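Long-range contacts in teichoic acid biosynthesis protein F (Staphylococcus epidermidis, PDB 3L7I), which probably takes part in teichoic acid biosynthesis, as a transferase whose C-terminal part has the two-domain GT-B fold: residues Arg478-Leu482 / Ala496-Asp500; His420-Arg426 / Thr438-His444; Leu448-Asp454 / Arg652-Tyr658; Arg406-Tyr412 / Pro428-Asn432. All blocks are in the same frame, centred on the assembly; numbering follows the deposited sequence.

Overall arrangement
From the N terminus, contact 4 opens first, at 406-412. Contact 2 opens at 420-426, before contact 4 closes at 428-432, and itself closes at 438-444. These two therefore cross along the chain. Contact 3 opens at 448-454. Contact 1 opens and closes inside that loop, at 478-482 and 496-500. Contact 3 closes only at 652-658. Contact 2 joins two neighbouring strands of the seven-stranded parallel sheet. Contact 1 lies beside it, on the next strand and the loop after helix 487-496. Contact 4 packs the start of helix 409-417 against the loop between the strands of contact 2. Contact 3 ties the first sheet domain to the second.

Contact 1: residues Arg478-Leu482 / Ala496-Asp500; sequences RWDYL and AFWMD
Trp479 and Phe497 start from the same first torsion. In both, CG stands anti to the carbonyl carbon, with chi1 -62° in Trp479 and -73° in Phe497. Both CB atoms point at the facing segment, and this brings the two rings together. The edge of the Trp479 six-membered ring meets a face of Phe497 in a T-shaped (edge-to-face) pair. The centroids are 5.2 Å apart and the planes stand at 77°. CZ3 of Trp479 leads the approach and lies 3.8 Å from Phe497 CD1. It sits toward the rim of the phenyl ring, not over its centre.

Met499 enters beside this pair. Its chain bends at chi2 and chi3, and SD comes to 4.1 Å from Trp479 CE3. This is a Met-aromatic contact, oblique to the indole ring. Leu482 completes the group. Its CD2 lies 4.0 Å from Phe497 CD1 and 3.9 Å from Met499 CG. Met499 CE reaches Leu482 CB at 4.1 Å.

No hydrogen bond crosses the contact, and all four side chains are buried. The indole nitrogen is satisfied outside it, as Trp479 NE1 bonds to Glu475. Phe497 also meets Trp443 edge-to-face and touches Leu451, so the apolar cluster continues beyond these segments. The Leu482 backbone bonds to Leu505 of strand 504-506 and to Arg503 just before it. The cluster thus packs the loop leaving helix 487-496 against Trp479 and Leu482, on and near strand 481-484. Strand 481-484, that helix and strand 504-506 form a beta-alpha-beta crossover, the building unit of a Rossmann-like GT-B domain.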
# COMPACT_ATOMS: atom_id res chain seq x y z
N ARG A 478 20.84 13.12 24.85
CA ARG A 478 21.68 13.07 23.66
C ARG A 478 22.90 14.01 23.77
O ARG A 478 23.81 13.94 22.95
CB ARG A 478 20.87 13.43 22.41
CG ARG A 478 19.54 12.73 22.26
CD ARG A 478 18.90 13.04 20.92
NE ARG A 478 18.63 14.46 20.72
CZ ARG A 478 18.30 15.00 19.55
NH1 ARG A 478 18.08 16.30 19.44
NH2 ARG A 478 18.21 14.22 18.48
N TRP A 479 22.87 14.91 24.75
CA TRP A 479 23.97 15.84 24.96
C TRP A 479 25.17 15.09 25.50
O TRP A 479 25.13 14.57 26.62
CB TRP A 479 23.60 16.94 25.96
CG TRP A 479 22.46 17.84 25.58
CD1 TRP A 479 21.84 17.95 24.35
CD2 TRP A 479 21.84 18.78 26.43
NE1 TRP A 479 20.85 18.90 24.41
CE2 TRP A 479 20.83 19.42 25.68
CE3 TRP A 479 22.04 19.15 27.76
CZ2 TRP A 479 20.03 20.40 26.22
CZ3 TRP A 479 21.24 20.12 28.29
CH2 TRP A 479 20.25 20.74 27.53
N ASP A 480 26.24 15.05 24.72
CA ASP A 480 27.44 14.35 25.12
C ASP A 480 28.24 15.24 26.06
O ASP A 480 28.83 14.76 27.03
CB ASP A 480 28.25 13.97 23.88
CG ASP A 480 27.52 13.00 22.95
OD1 ASP A 480 26.99 11.97 23.43
OD2 ASP A 480 27.47 13.28 21.74
N TYR A 481 28.24 16.54 25.77
CA TYR A 481 28.88 17.55 26.62
C TYR A 481 27.88 18.66 26.92
O TYR A 481 27.09 19.04 26.06
CB TYR A 481 30.10 18.12 25.92
CG TYR A 481 31.26 17.14 25.83
CD1 TYR A 481 31.81 16.56 26.98
CD2 TYR A 481 31.83 16.81 24.61
CE1 TYR A 481 32.88 15.68 26.90
CE2 TYR A 481 32.89 15.93 24.52
CZ TYR A 481 33.41 15.37 25.67
OH TYR A 481 34.47 14.50 25.57
N LEU A 482 27.91 19.16 28.15
CA LEU A 482 27.10 20.29 28.58
C LEU A 482 27.98 21.30 29.32
O LEU A 482 28.71 20.95 30.26
CB LEU A 482 25.99 19.82 29.51
CG LEU A 482 25.19 20.96 30.11
CD1 LEU A 482 24.73 21.87 29.01
CD2 LEU A 482 24.02 20.42 30.86
N ALA A 496 17.95 19.27 36.92
CA ALA A 496 16.97 19.86 36.00
C ALA A 496 17.04 19.27 34.59
O ALA A 496 16.05 19.33 33.84
CB ALA A 496 17.14 21.37 35.95
N PHE A 497 18.20 18.73 34.24
CA PHE A 497 18.40 18.19 32.91
C PHE A 497 18.71 16.70 32.90
O PHE A 497 19.08 16.16 31.87
CB PHE A 497 19.56 18.92 32.22
CG PHE A 497 19.23 20.31 31.78
CD1 PHE A 497 20.23 21.29 31.72
CD2 PHE A 497 17.94 20.66 31.41
CE1 PHE A 497 19.93 22.59 31.30
CE2 PHE A 497 17.63 21.94 31.00
CZ PHE A 497 18.62 22.91 30.94
N TRP A 498 18.56 16.04 34.05
CA TRP A 498 18.89 14.63 34.15
C TRP A 498 20.31 14.40 33.59
O TRP A 498 20.48 13.63 32.64
CB TRP A 498 17.91 13.77 33.32
CG TRP A 498 16.42 13.97 33.56
CD1 TRP A 498 15.62 13.32 34.47
CD2 TRP A 498 15.54 14.85 32.84
NE1 TRP A 498 14.33 13.77 34.39
CE2 TRP A 498 14.25 14.70 33.39
CE3 TRP A 498 15.73 15.77 31.80
CZ2 TRP A 498 13.15 15.42 32.94
CZ3 TRP A 498 14.63 16.49 31.34
CH2 TRP A 498 13.36 16.30 31.90
N MET A 499 21.31 15.08 34.14
CA MET A 499 22.67 14.97 33.60
C MET A 499 23.62 14.29 34.57
O MET A 499 23.42 14.35 35.78
CB MET A 499 23.21 16.35 33.24
CG MET A 499 22.58 16.98 32.02
SD MET A 499 23.34 16.36 30.51
CE MET A 499 25.00 16.16 31.10
N ASP A 500 24.66 13.65 34.06
CA ASP A 500 25.73 13.16 34.92
C ASP A 500 26.73 14.28 35.07
O ASP A 500 26.93 15.05 34.14
CB ASP A 500 26.43 11.95 34.29
CG ASP A 500 25.47 10.83 33.91
OD1 ASP A 500 24.64 10.43 34.76
OD2 ASP A 500 25.57 10.35 32.76

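Contact 2: residues His420-Arg426 / Thr438-His444; sequences HWVSNAR and TYIQTWH
Tyr439 lies across Trp421 on one face of the sheet. Its CG is anti to the backbone N (chi1 -176°). CB lies 4.2 Å from Trp421 CE3, and CG and CE2 meet the same atom. That CE3 sits over one face of the tyrosine ring, toward the rim and nearest CD2. The two ring planes are inclined at 56°, neither stacked nor edge-to-face. Along the CD1-CE1 side of the ring, CD1 is 3.9 Å from Trp421 O, and CE1 is 3.9 Å from Ser423 OG, which CZ also faces. The tip, OH, finds its hydrogen-bond partner outside the segments, in Glu475.

The backbones pair in parallel register from His420 with Thr438 to Ser423 with Gln441. Trp421 N bonds to Thr438 O, Trp421 O takes Ile440 N, and Ser423 N bonds to Ile440 O. Thr442 N to Ser423 O ends the ladder. Beyond Ser423, side chains add ties. Gln441 NE2 donates to Ala425 O at 3.3 Å, from above the carbonyl plane. Gln441 OE1 accepts Trp443 N on a lone pair, so both ends of the amide are held. His444 ND1 donates to Asn424 O at 2.8 Å, almost straight and in the imidazole plane.

A bound sulfate ion lies about 6 Å from the His444 side chain. This is a parallel strand pair inside a Rossmann-like sheet, its C-terminal loops tied by side chains.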
# COMPACT_ATOMS: atom_id res chain seq x y z
N HIS A 420 30.46 16.51 14.75
CA HIS A 420 30.16 17.35 15.90
C HIS A 420 29.02 18.35 15.70
O HIS A 420 29.04 19.14 14.74
CB HIS A 420 31.40 18.11 16.33
CG HIS A 420 32.39 17.25 17.05
ND1 HIS A 420 33.26 16.42 16.40
CD2 HIS A 420 32.61 17.08 18.38
CE1 HIS A 420 34.01 15.78 17.29
NE2 HIS A 420 33.63 16.17 18.50
N TRP A 421 28.04 18.29 16.61
CA TRP A 421 26.99 19.32 16.75
C TRP A 421 27.31 20.33 17.87
O TRP A 421 27.57 19.97 19.03
CB TRP A 421 25.61 18.71 17.06
CG TRP A 421 25.11 17.69 16.14
CD1 TRP A 421 25.67 17.28 14.97
CD2 TRP A 421 23.92 16.93 16.30
NE1 TRP A 421 24.91 16.30 14.40
CE2 TRP A 421 23.82 16.07 15.19
CE3 TRP A 421 22.93 16.88 17.28
CZ2 TRP A 421 22.77 15.18 15.04
CZ3 TRP A 421 21.88 16.00 17.13
CH2 TRP A 421 21.81 15.16 16.01
N VAL A 422 27.29 21.61 17.51
CA VAL A 422 27.49 22.68 18.48
C VAL A 422 26.26 23.55 18.53
O VAL A 422 25.84 24.12 17.51
CB VAL A 422 28.64 23.54 18.06
CG1 VAL A 422 28.63 24.78 18.87
CG2 VAL A 422 29.93 22.77 18.25
N SER A 423 25.65 23.62 19.72
CA SER A 423 24.58 24.59 19.93
C SER A 423 24.25 24.95 21.39
O SER A 423 24.74 24.34 22.35
CB SER A 423 23.32 24.21 19.14
OG SER A 423 22.59 23.15 19.73
N ASN A 424 23.40 25.97 21.51
CA ASN A 424 23.08 26.59 22.77
C ASN A 424 21.58 26.50 23.06
O ASN A 424 21.05 27.25 23.89
CB ASN A 424 23.47 28.05 22.71
CG ASN A 424 22.61 28.81 21.74
OD1 ASN A 424 22.00 28.22 20.86
ND2 ASN A 424 22.53 30.13 21.90
N ALA A 425 20.90 25.58 22.40
CA ALA A 425 19.48 25.38 22.68
C ALA A 425 19.11 24.00 22.23
O ALA A 425 19.89 23.34 21.56
CB ALA A 425 18.64 26.41 21.99
N ARG A 426 17.92 23.55 22.61
CA ARG A 426 17.49 22.20 22.28
C ARG A 426 17.47 22.06 20.78
O ARG A 426 16.99 22.97 20.12
CB ARG A 426 16.10 21.94 22.84
CG ARG A 426 16.10 21.91 24.33
CD ARG A 426 14.70 22.01 24.82
NE ARG A 426 13.99 20.82 24.42
CZ ARG A 426 12.70 20.64 24.63
NH1 ARG A 426 12.02 21.59 25.24
NH2 ARG A 426 12.12 19.50 24.23
N THR A 438 29.33 13.64 18.11
CA THR A 438 29.42 14.28 19.42
C THR A 438 28.56 15.54 19.47
O THR A 438 28.79 16.48 18.68
CB THR A 438 30.86 14.64 19.76
OG1 THR A 438 31.68 13.47 19.70
CG2 THR A 438 30.93 15.18 21.16
N TYR A 439 27.59 15.58 20.39
CA TYR A 439 26.69 16.72 20.52
C TYR A 439 27.12 17.59 21.71
O TYR A 439 26.96 17.19 22.88
CB TYR A 439 25.25 16.23 20.67
CG TYR A 439 24.15 17.29 20.73
CD1 TYR A 439 24.45 18.65 20.88
CD2 TYR A 439 22.80 16.92 20.69
CE1 TYR A 439 23.44 19.59 20.96
CE2 TYR A 439 21.78 17.86 20.77
CZ TYR A 439 22.10 19.19 20.90
OH TYR A 439 21.08 20.12 20.97
N ILE A 440 27.66 18.77 21.42
CA ILE A 440 28.10 19.69 22.47
C ILE A 440 27.03 20.74 22.77
O ILE A 440 26.65 21.50 21.88
CB ILE A 440 29.44 20.38 22.11
CG1 ILE A 440 30.55 19.33 21.99
CG2 ILE A 440 29.84 21.36 23.17
CD1 ILE A 440 31.89 19.95 21.74
N GLN A 441 26.54 20.75 24.00
CA GLN A 441 25.48 21.67 24.43
C GLN A 441 26.06 22.76 25.31
O GLN A 441 26.70 22.49 26.34
CB GLN A 441 24.41 20.93 25.23
CG GLN A 441 23.27 21.81 25.71
CD GLN A 441 22.59 22.58 24.57
OE1 GLN A 441 22.63 23.80 24.54
NE2 GLN A 441 21.95 21.87 23.64
N THR A 442 25.86 24.01 24.92
CA THR A 442 26.49 25.09 25.64
C THR A 442 25.49 25.64 26.60
O THR A 442 25.84 26.28 27.59
CB THR A 442 26.89 26.18 24.69
OG1 THR A 442 25.70 26.77 24.15
CG2 THR A 442 27.68 25.59 23.55
N TRP A 443 24.22 25.34 26.31
CA TRP A 443 23.06 26.05 26.88
C TRP A 443 23.28 27.57 26.81
O TRP A 443 24.22 28.03 26.16
CB TRP A 443 22.71 25.57 28.30
CG TRP A 443 21.30 25.91 28.70
CD1 TRP A 443 20.92 26.71 29.72
CD2 TRP A 443 20.09 25.46 28.07
NE1 TRP A 443 19.55 26.79 29.77
CE2 TRP A 443 19.02 26.04 28.76
CE3 TRP A 443 19.82 24.63 26.97
CZ2 TRP A 443 17.70 25.82 28.41
CZ3 TRP A 443 18.50 24.41 26.62
CH2 TRP A 443 17.46 25.00 27.34
N HIS A 444 22.43 28.35 27.45
CA HIS A 444 22.52 29.79 27.26
C HIS A 444 22.28 30.56 28.55
O HIS A 444 21.52 31.53 28.57
CB HIS A 444 21.48 30.23 26.22
CG HIS A 444 20.13 29.67 26.50
ND1 HIS A 444 19.60 28.61 25.81
CD2 HIS A 444 19.22 29.98 27.46
CE1 HIS A 444 18.41 28.31 26.29
NE2 HIS A 444 18.16 29.12 27.30

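Contact 3: residues Leu448-Asp454 / Arg652-Tyr658; sequences LKRLAND and RGFYMNY
Phe654 takes Leu448 over one face, and Tyr655 takes Arg450 over one of its own. At the Phe654 edge, in plane, is CB of Tyr658. Leu448 CG is 4.0 Å from the centroid of the Phe654 ring, almost exactly on the normal, in a CH-pi contact. With CG anti to the backbone N (chi1 163°), the leucine also sends CD1 to Met656 CG at 3.7 Å. Lys449 CG comes obliquely to the same ring, 3.7 Å from Phe654 CE1.

Arg450 CG lies over one face of the Tyr655 ring, toward the rim. Farther along, Tyr655 CE1 lies over the centre of the Arg450 guanidinium. At the tyrosine edge, OH donates to Asp454 OD2 at 2.9 Å, on the anti side of the carboxylate. Leu451 N gives that hydroxyl a second, weak bond. Arg450 NE donates to Asp454 O at 3.1 Å, nearly straight (170°), which is consistent with the arginine being held over the tyrosine. One backbone bond joins the chains, from Tyr655 N to Leu448 O at 3.2 Å.

Lys449 NZ bonds to Tyr647, and a bound sulfate ion lies about 3 Å from the lysine side chain. Both segments are loops, one from each sheet domain. Tyr655 reaches Tyr488 and Ile492 on helix 487-496 of the first domain. Leu448 and Met656 rest on Met627 and Phe628 of helix 626-630 in the second.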
# COMPACT_ATOMS: atom_id res chain seq x y z
N LEU A 448 17.93 31.32 36.66
CA LEU A 448 17.33 31.96 37.81
C LEU A 448 15.95 31.34 37.99
O LEU A 448 15.53 31.05 39.10
CB LEU A 448 17.21 33.46 37.58
CG LEU A 448 16.24 34.19 38.51
CD1 LEU A 448 16.97 34.58 39.77
CD2 LEU A 448 15.66 35.41 37.82
N LYS A 449 15.27 31.10 36.88
CA LYS A 449 13.96 30.47 36.92
C LYS A 449 14.07 28.93 36.79
O LYS A 449 14.91 28.41 36.06
CB LYS A 449 13.06 31.03 35.80
CG LYS A 449 12.69 32.53 35.94
CD LYS A 449 12.37 33.18 34.57
CE LYS A 449 11.84 34.63 34.69
NZ LYS A 449 10.32 34.71 34.80
N ARG A 450 13.21 28.21 37.51
CA ARG A 450 13.18 26.76 37.42
C ARG A 450 12.81 26.27 36.03
O ARG A 450 11.88 26.80 35.42
CB ARG A 450 12.20 26.17 38.44
CG ARG A 450 12.48 26.55 39.88
CD ARG A 450 11.48 25.89 40.83
NE ARG A 450 11.85 24.51 41.15
CZ ARG A 450 12.63 24.15 42.17
NH1 ARG A 450 13.14 25.08 42.98
NH2 ARG A 450 12.90 22.86 42.37
N LEU A 451 13.51 25.26 35.53
CA LEU A 451 13.26 24.71 34.19
C LEU A 451 13.34 23.19 34.10
O LEU A 451 13.97 22.54 34.93
CB LEU A 451 14.24 25.30 33.15
CG LEU A 451 15.72 25.49 33.48
CD1 LEU A 451 16.18 24.63 34.64
CD2 LEU A 451 16.54 25.21 32.26
N ALA A 452 12.71 22.64 33.07
CA ALA A 452 12.82 21.21 32.77
C ALA A 452 12.26 20.34 33.92
O ALA A 452 11.10 20.48 34.30
CB ALA A 452 14.25 20.84 32.44
N ASN A 453 13.08 19.43 34.46
CA ASN A 453 12.61 18.54 35.52
C ASN A 453 11.99 19.29 36.72
O ASN A 453 11.09 18.79 37.42
CB ASN A 453 13.77 17.69 36.01
CG ASN A 453 13.33 16.33 36.48
OD1 ASN A 453 12.16 15.96 36.36
ND2 ASN A 453 14.27 15.56 37.02
N ASP A 454 12.47 20.52 36.92
CA ASP A 454 12.22 21.24 38.15
C ASP A 454 10.95 22.05 38.13
O ASP A 454 10.50 22.50 39.18
CB ASP A 454 13.42 22.14 38.49
CG ASP A 454 14.64 21.33 38.91
OD1 ASP A 454 14.50 20.09 38.99
OD2 ASP A 454 15.72 21.92 39.18
N ARG A 652 9.57 30.77 45.49
CA ARG A 652 10.75 29.92 45.52
C ARG A 652 10.86 29.20 44.18
O ARG A 652 11.60 28.22 44.03
CB ARG A 652 10.65 28.91 46.67
CG ARG A 652 10.34 29.56 48.00
CD ARG A 652 9.71 28.58 48.97
NE ARG A 652 9.08 29.26 50.09
CZ ARG A 652 8.53 28.65 51.13
NH1 ARG A 652 8.55 27.32 51.20
NH2 ARG A 652 7.98 29.36 52.11
N GLY A 653 10.10 29.69 43.20
CA GLY A 653 10.25 29.27 41.82
C GLY A 653 11.49 29.91 41.23
O GLY A 653 11.61 30.07 40.01
N PHE A 654 12.40 30.30 42.12
CA PHE A 654 13.73 30.80 41.79
C PHE A 654 14.71 29.92 42.56
O PHE A 654 14.42 29.49 43.67
CB PHE A 654 13.89 32.23 42.29
CG PHE A 654 13.34 33.27 41.36
CD1 PHE A 654 12.62 32.91 40.23
CD2 PHE A 654 13.50 34.62 41.64
CE1 PHE A 654 12.10 33.88 39.38
CE2 PHE A 654 12.99 35.59 40.81
CZ PHE A 654 12.29 35.22 39.67
N TYR A 655 15.87 29.65 41.97
CA TYR A 655 16.83 28.78 42.63
C TYR A 655 17.57 29.55 43.70
O TYR A 655 18.01 28.97 44.70
CB TYR A 655 17.84 28.22 41.66
CG TYR A 655 17.28 27.23 40.67
CD1 TYR A 655 16.88 25.96 41.06
CD2 TYR A 655 17.17 27.56 39.32
CE1 TYR A 655 16.39 25.05 40.15
CE2 TYR A 655 16.69 26.66 38.41
CZ TYR A 655 16.30 25.42 38.83
OH TYR A 655 15.81 24.56 37.89
N MET A 656 17.72 30.84 43.49
CA MET A 656 18.44 31.65 44.46
C MET A 656 17.51 32.47 45.34
O MET A 656 16.31 32.61 45.06
CB MET A 656 19.44 32.55 43.76
CG MET A 656 18.82 33.46 42.76
SD MET A 656 19.65 35.05 42.83
CE MET A 656 21.36 34.52 42.92
N ASN A 657 18.07 32.98 46.43
CA ASN A 657 17.29 33.81 47.31
C ASN A 657 17.32 35.27 46.87
O ASN A 657 18.15 36.06 47.32
CB ASN A 657 17.72 33.65 48.76
CG ASN A 657 16.67 34.14 49.72
OD1 ASN A 657 15.90 35.06 49.39
ND2 ASN A 657 16.60 33.54 50.91
N TYR A 658 16.41 35.59 45.96
CA TYR A 658 16.31 36.90 45.31
C TYR A 658 16.24 38.09 46.27
O TYR A 658 16.85 39.14 46.02
CB TYR A 658 15.04 36.92 44.46
CG TYR A 658 14.91 38.09 43.52
CD1 TYR A 658 15.35 37.99 42.21
CD2 TYR A 658 14.31 39.27 43.92
CE1 TYR A 658 15.22 39.03 41.32
CE2 TYR A 658 14.17 40.34 43.04
CZ TYR A 658 14.63 40.21 41.74
OH TYR A 658 14.50 41.26 40.84

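Contact 4: residues Arg406-Tyr412 / Pro428-Asn432; sequences RNSAEYY and PLYLN
Leu431 pushes its forked end against two tyrosines, Tyr411 and Tyr412. One branch, CD1, lies 3.5 Å from Tyr411 OH. The other, CD2, lies 3.9 Å from Tyr412 CD1. The fork thus fits between the Tyr411 tip and the CD1-CE1 side of Tyr412. The tyrosines also pack together, CD2 of Tyr411 over the centre of the Tyr412 ring.

A second bump is Pro428. Its CG and CD meet the end of Arg406, which comes from the opposite direction. Arg406 NH1 is 3.7 Å from Pro428 CD, while Arg406 NE is salt-bridged to Glu358. Tyr430 is the third. Its CG stands between the backbone N and the carbonyl carbon (chi1 50°), which turns the ring back under Pro428 CB. CD1 of Tyr430 then meets the edge of Tyr412, 4.1 Å from Tyr412 CE1. Asn407 ND2 adds one weak hydrogen bond to Tyr430 OH at 3.5 Å.

Pro428 to Leu431 form a type I beta turn. Facing it are the loop and first turn of helix 409-417, with Ser408 at the N-cap through a weak bond from Tyr411 N. Helix 336-344 lies against both, through Arg338 and Tyr341. Strands 384-389 and 402-405 back Tyr411, and Arg478 bonds to Pro428 O.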
# COMPACT_ATOMS: atom_id res chain seq x y z
N ARG A 406 16.92 25.51 7.51
CA ARG A 406 16.30 24.45 8.27
C ARG A 406 15.32 23.66 7.44
O ARG A 406 14.56 24.22 6.66
CB ARG A 406 15.59 25.03 9.48
CG ARG A 406 16.36 24.89 10.74
CD ARG A 406 15.60 25.51 11.86
NE ARG A 406 16.10 25.05 13.14
CZ ARG A 406 15.33 24.53 14.09
NH1 ARG A 406 15.88 24.14 15.24
NH2 ARG A 406 14.02 24.44 13.90
N ASN A 407 15.34 22.34 7.59
CA ASN A 407 14.40 21.48 6.90
C ASN A 407 14.59 21.32 5.42
O ASN A 407 13.67 20.93 4.70
CB ASN A 407 12.98 21.93 7.16
CG ASN A 407 12.40 21.27 8.35
OD1 ASN A 407 11.64 20.29 8.21
ND2 ASN A 407 12.80 21.74 9.55
N SER A 408 15.80 21.62 4.96
CA SER A 408 16.14 21.48 3.56
C SER A 408 17.06 20.29 3.41
O SER A 408 17.58 19.75 4.39
CB SER A 408 16.80 22.76 3.04
OG SER A 408 18.02 22.99 3.70
N ALA A 409 17.25 19.84 2.18
CA ALA A 409 18.06 18.66 1.96
C ALA A 409 19.44 18.87 2.60
O ALA A 409 19.98 17.98 3.27
CB ALA A 409 18.17 18.37 0.50
N GLU A 410 19.98 20.08 2.42
CA GLU A 410 21.32 20.39 2.87
C GLU A 410 21.40 20.39 4.38
O GLU A 410 22.44 20.06 4.94
CB GLU A 410 21.77 21.75 2.35
CG GLU A 410 22.14 21.78 0.88
CD GLU A 410 20.96 22.12 -0.02
OE1 GLU A 410 19.79 21.97 0.41
OE2 GLU A 410 21.22 22.53 -1.18
N TYR A 411 20.30 20.79 5.02
CA TYR A 411 20.18 20.80 6.47
C TYR A 411 20.33 19.38 6.98
O TYR A 411 21.16 19.12 7.84
CB TYR A 411 18.82 21.36 6.88
CG TYR A 411 18.52 21.39 8.38
CD1 TYR A 411 19.14 22.31 9.21
CD2 TYR A 411 17.57 20.56 8.94
CE1 TYR A 411 18.87 22.37 10.54
CE2 TYR A 411 17.28 20.61 10.29
CZ TYR A 411 17.93 21.52 11.08
OH TYR A 411 17.65 21.60 12.44
N TYR A 412 19.55 18.47 6.41
CA TYR A 412 19.60 17.08 6.84
C TYR A 412 20.96 16.43 6.58
O TYR A 412 21.48 15.71 7.44
CB TYR A 412 18.42 16.29 6.26
CG TYR A 412 17.13 16.76 6.89
CD1 TYR A 412 16.85 16.46 8.23
CD2 TYR A 412 16.23 17.55 6.20
CE1 TYR A 412 15.72 16.91 8.84
CE2 TYR A 412 15.07 18.01 6.81
CZ TYR A 412 14.83 17.69 8.13
OH TYR A 412 13.69 18.14 8.77
N PRO A 428 16.03 19.69 17.52
CA PRO A 428 14.85 18.84 17.27
C PRO A 428 15.10 17.34 17.45
O PRO A 428 16.19 16.84 17.16
CB PRO A 428 14.48 19.14 15.82
CG PRO A 428 15.09 20.46 15.51
CD PRO A 428 16.32 20.60 16.39
N LEU A 429 14.09 16.62 17.92
CA LEU A 429 14.21 15.18 18.09
C LEU A 429 14.17 14.37 16.78
O LEU A 429 14.68 13.24 16.73
CB LEU A 429 13.16 14.68 19.07
CG LEU A 429 13.44 15.13 20.49
CD1 LEU A 429 12.33 14.65 21.41
CD2 LEU A 429 14.78 14.61 20.97
N TYR A 430 13.60 14.91 15.71
CA TYR A 430 13.64 14.18 14.45
C TYR A 430 15.06 14.13 13.87
O TYR A 430 15.33 13.36 12.96
CB TYR A 430 12.63 14.71 13.41
CG TYR A 430 12.66 16.21 13.22
CD1 TYR A 430 13.62 16.80 12.41
CD2 TYR A 430 11.73 17.03 13.87
CE1 TYR A 430 13.65 18.17 12.24
CE2 TYR A 430 11.75 18.40 13.70
CZ TYR A 430 12.72 18.97 12.89
OH TYR A 430 12.76 20.35 12.74
N LEU A 431 15.99 14.94 14.38
CA LEU A 431 17.39 14.78 14.01
C LEU A 431 18.00 13.59 14.75
O LEU A 431 17.64 13.33 15.90
CB LEU A 431 18.18 16.06 14.26
CG LEU A 431 17.94 17.09 13.16
CD1 LEU A 431 18.73 18.37 13.33
CD2 LEU A 431 18.26 16.45 11.83
N ASN A 432 18.89 12.85 14.09
CA ASN A 432 19.40 11.60 14.66
C ASN A 432 20.81 11.70 15.20
O ASN A 432 21.77 11.68 14.43
CB ASN A 432 19.40 10.50 13.60
CG ASN A 432 18.01 10.05 13.24
OD1 ASN A 432 17.14 9.88 14.12
ND2 ASN A 432 17.77 9.85 11.94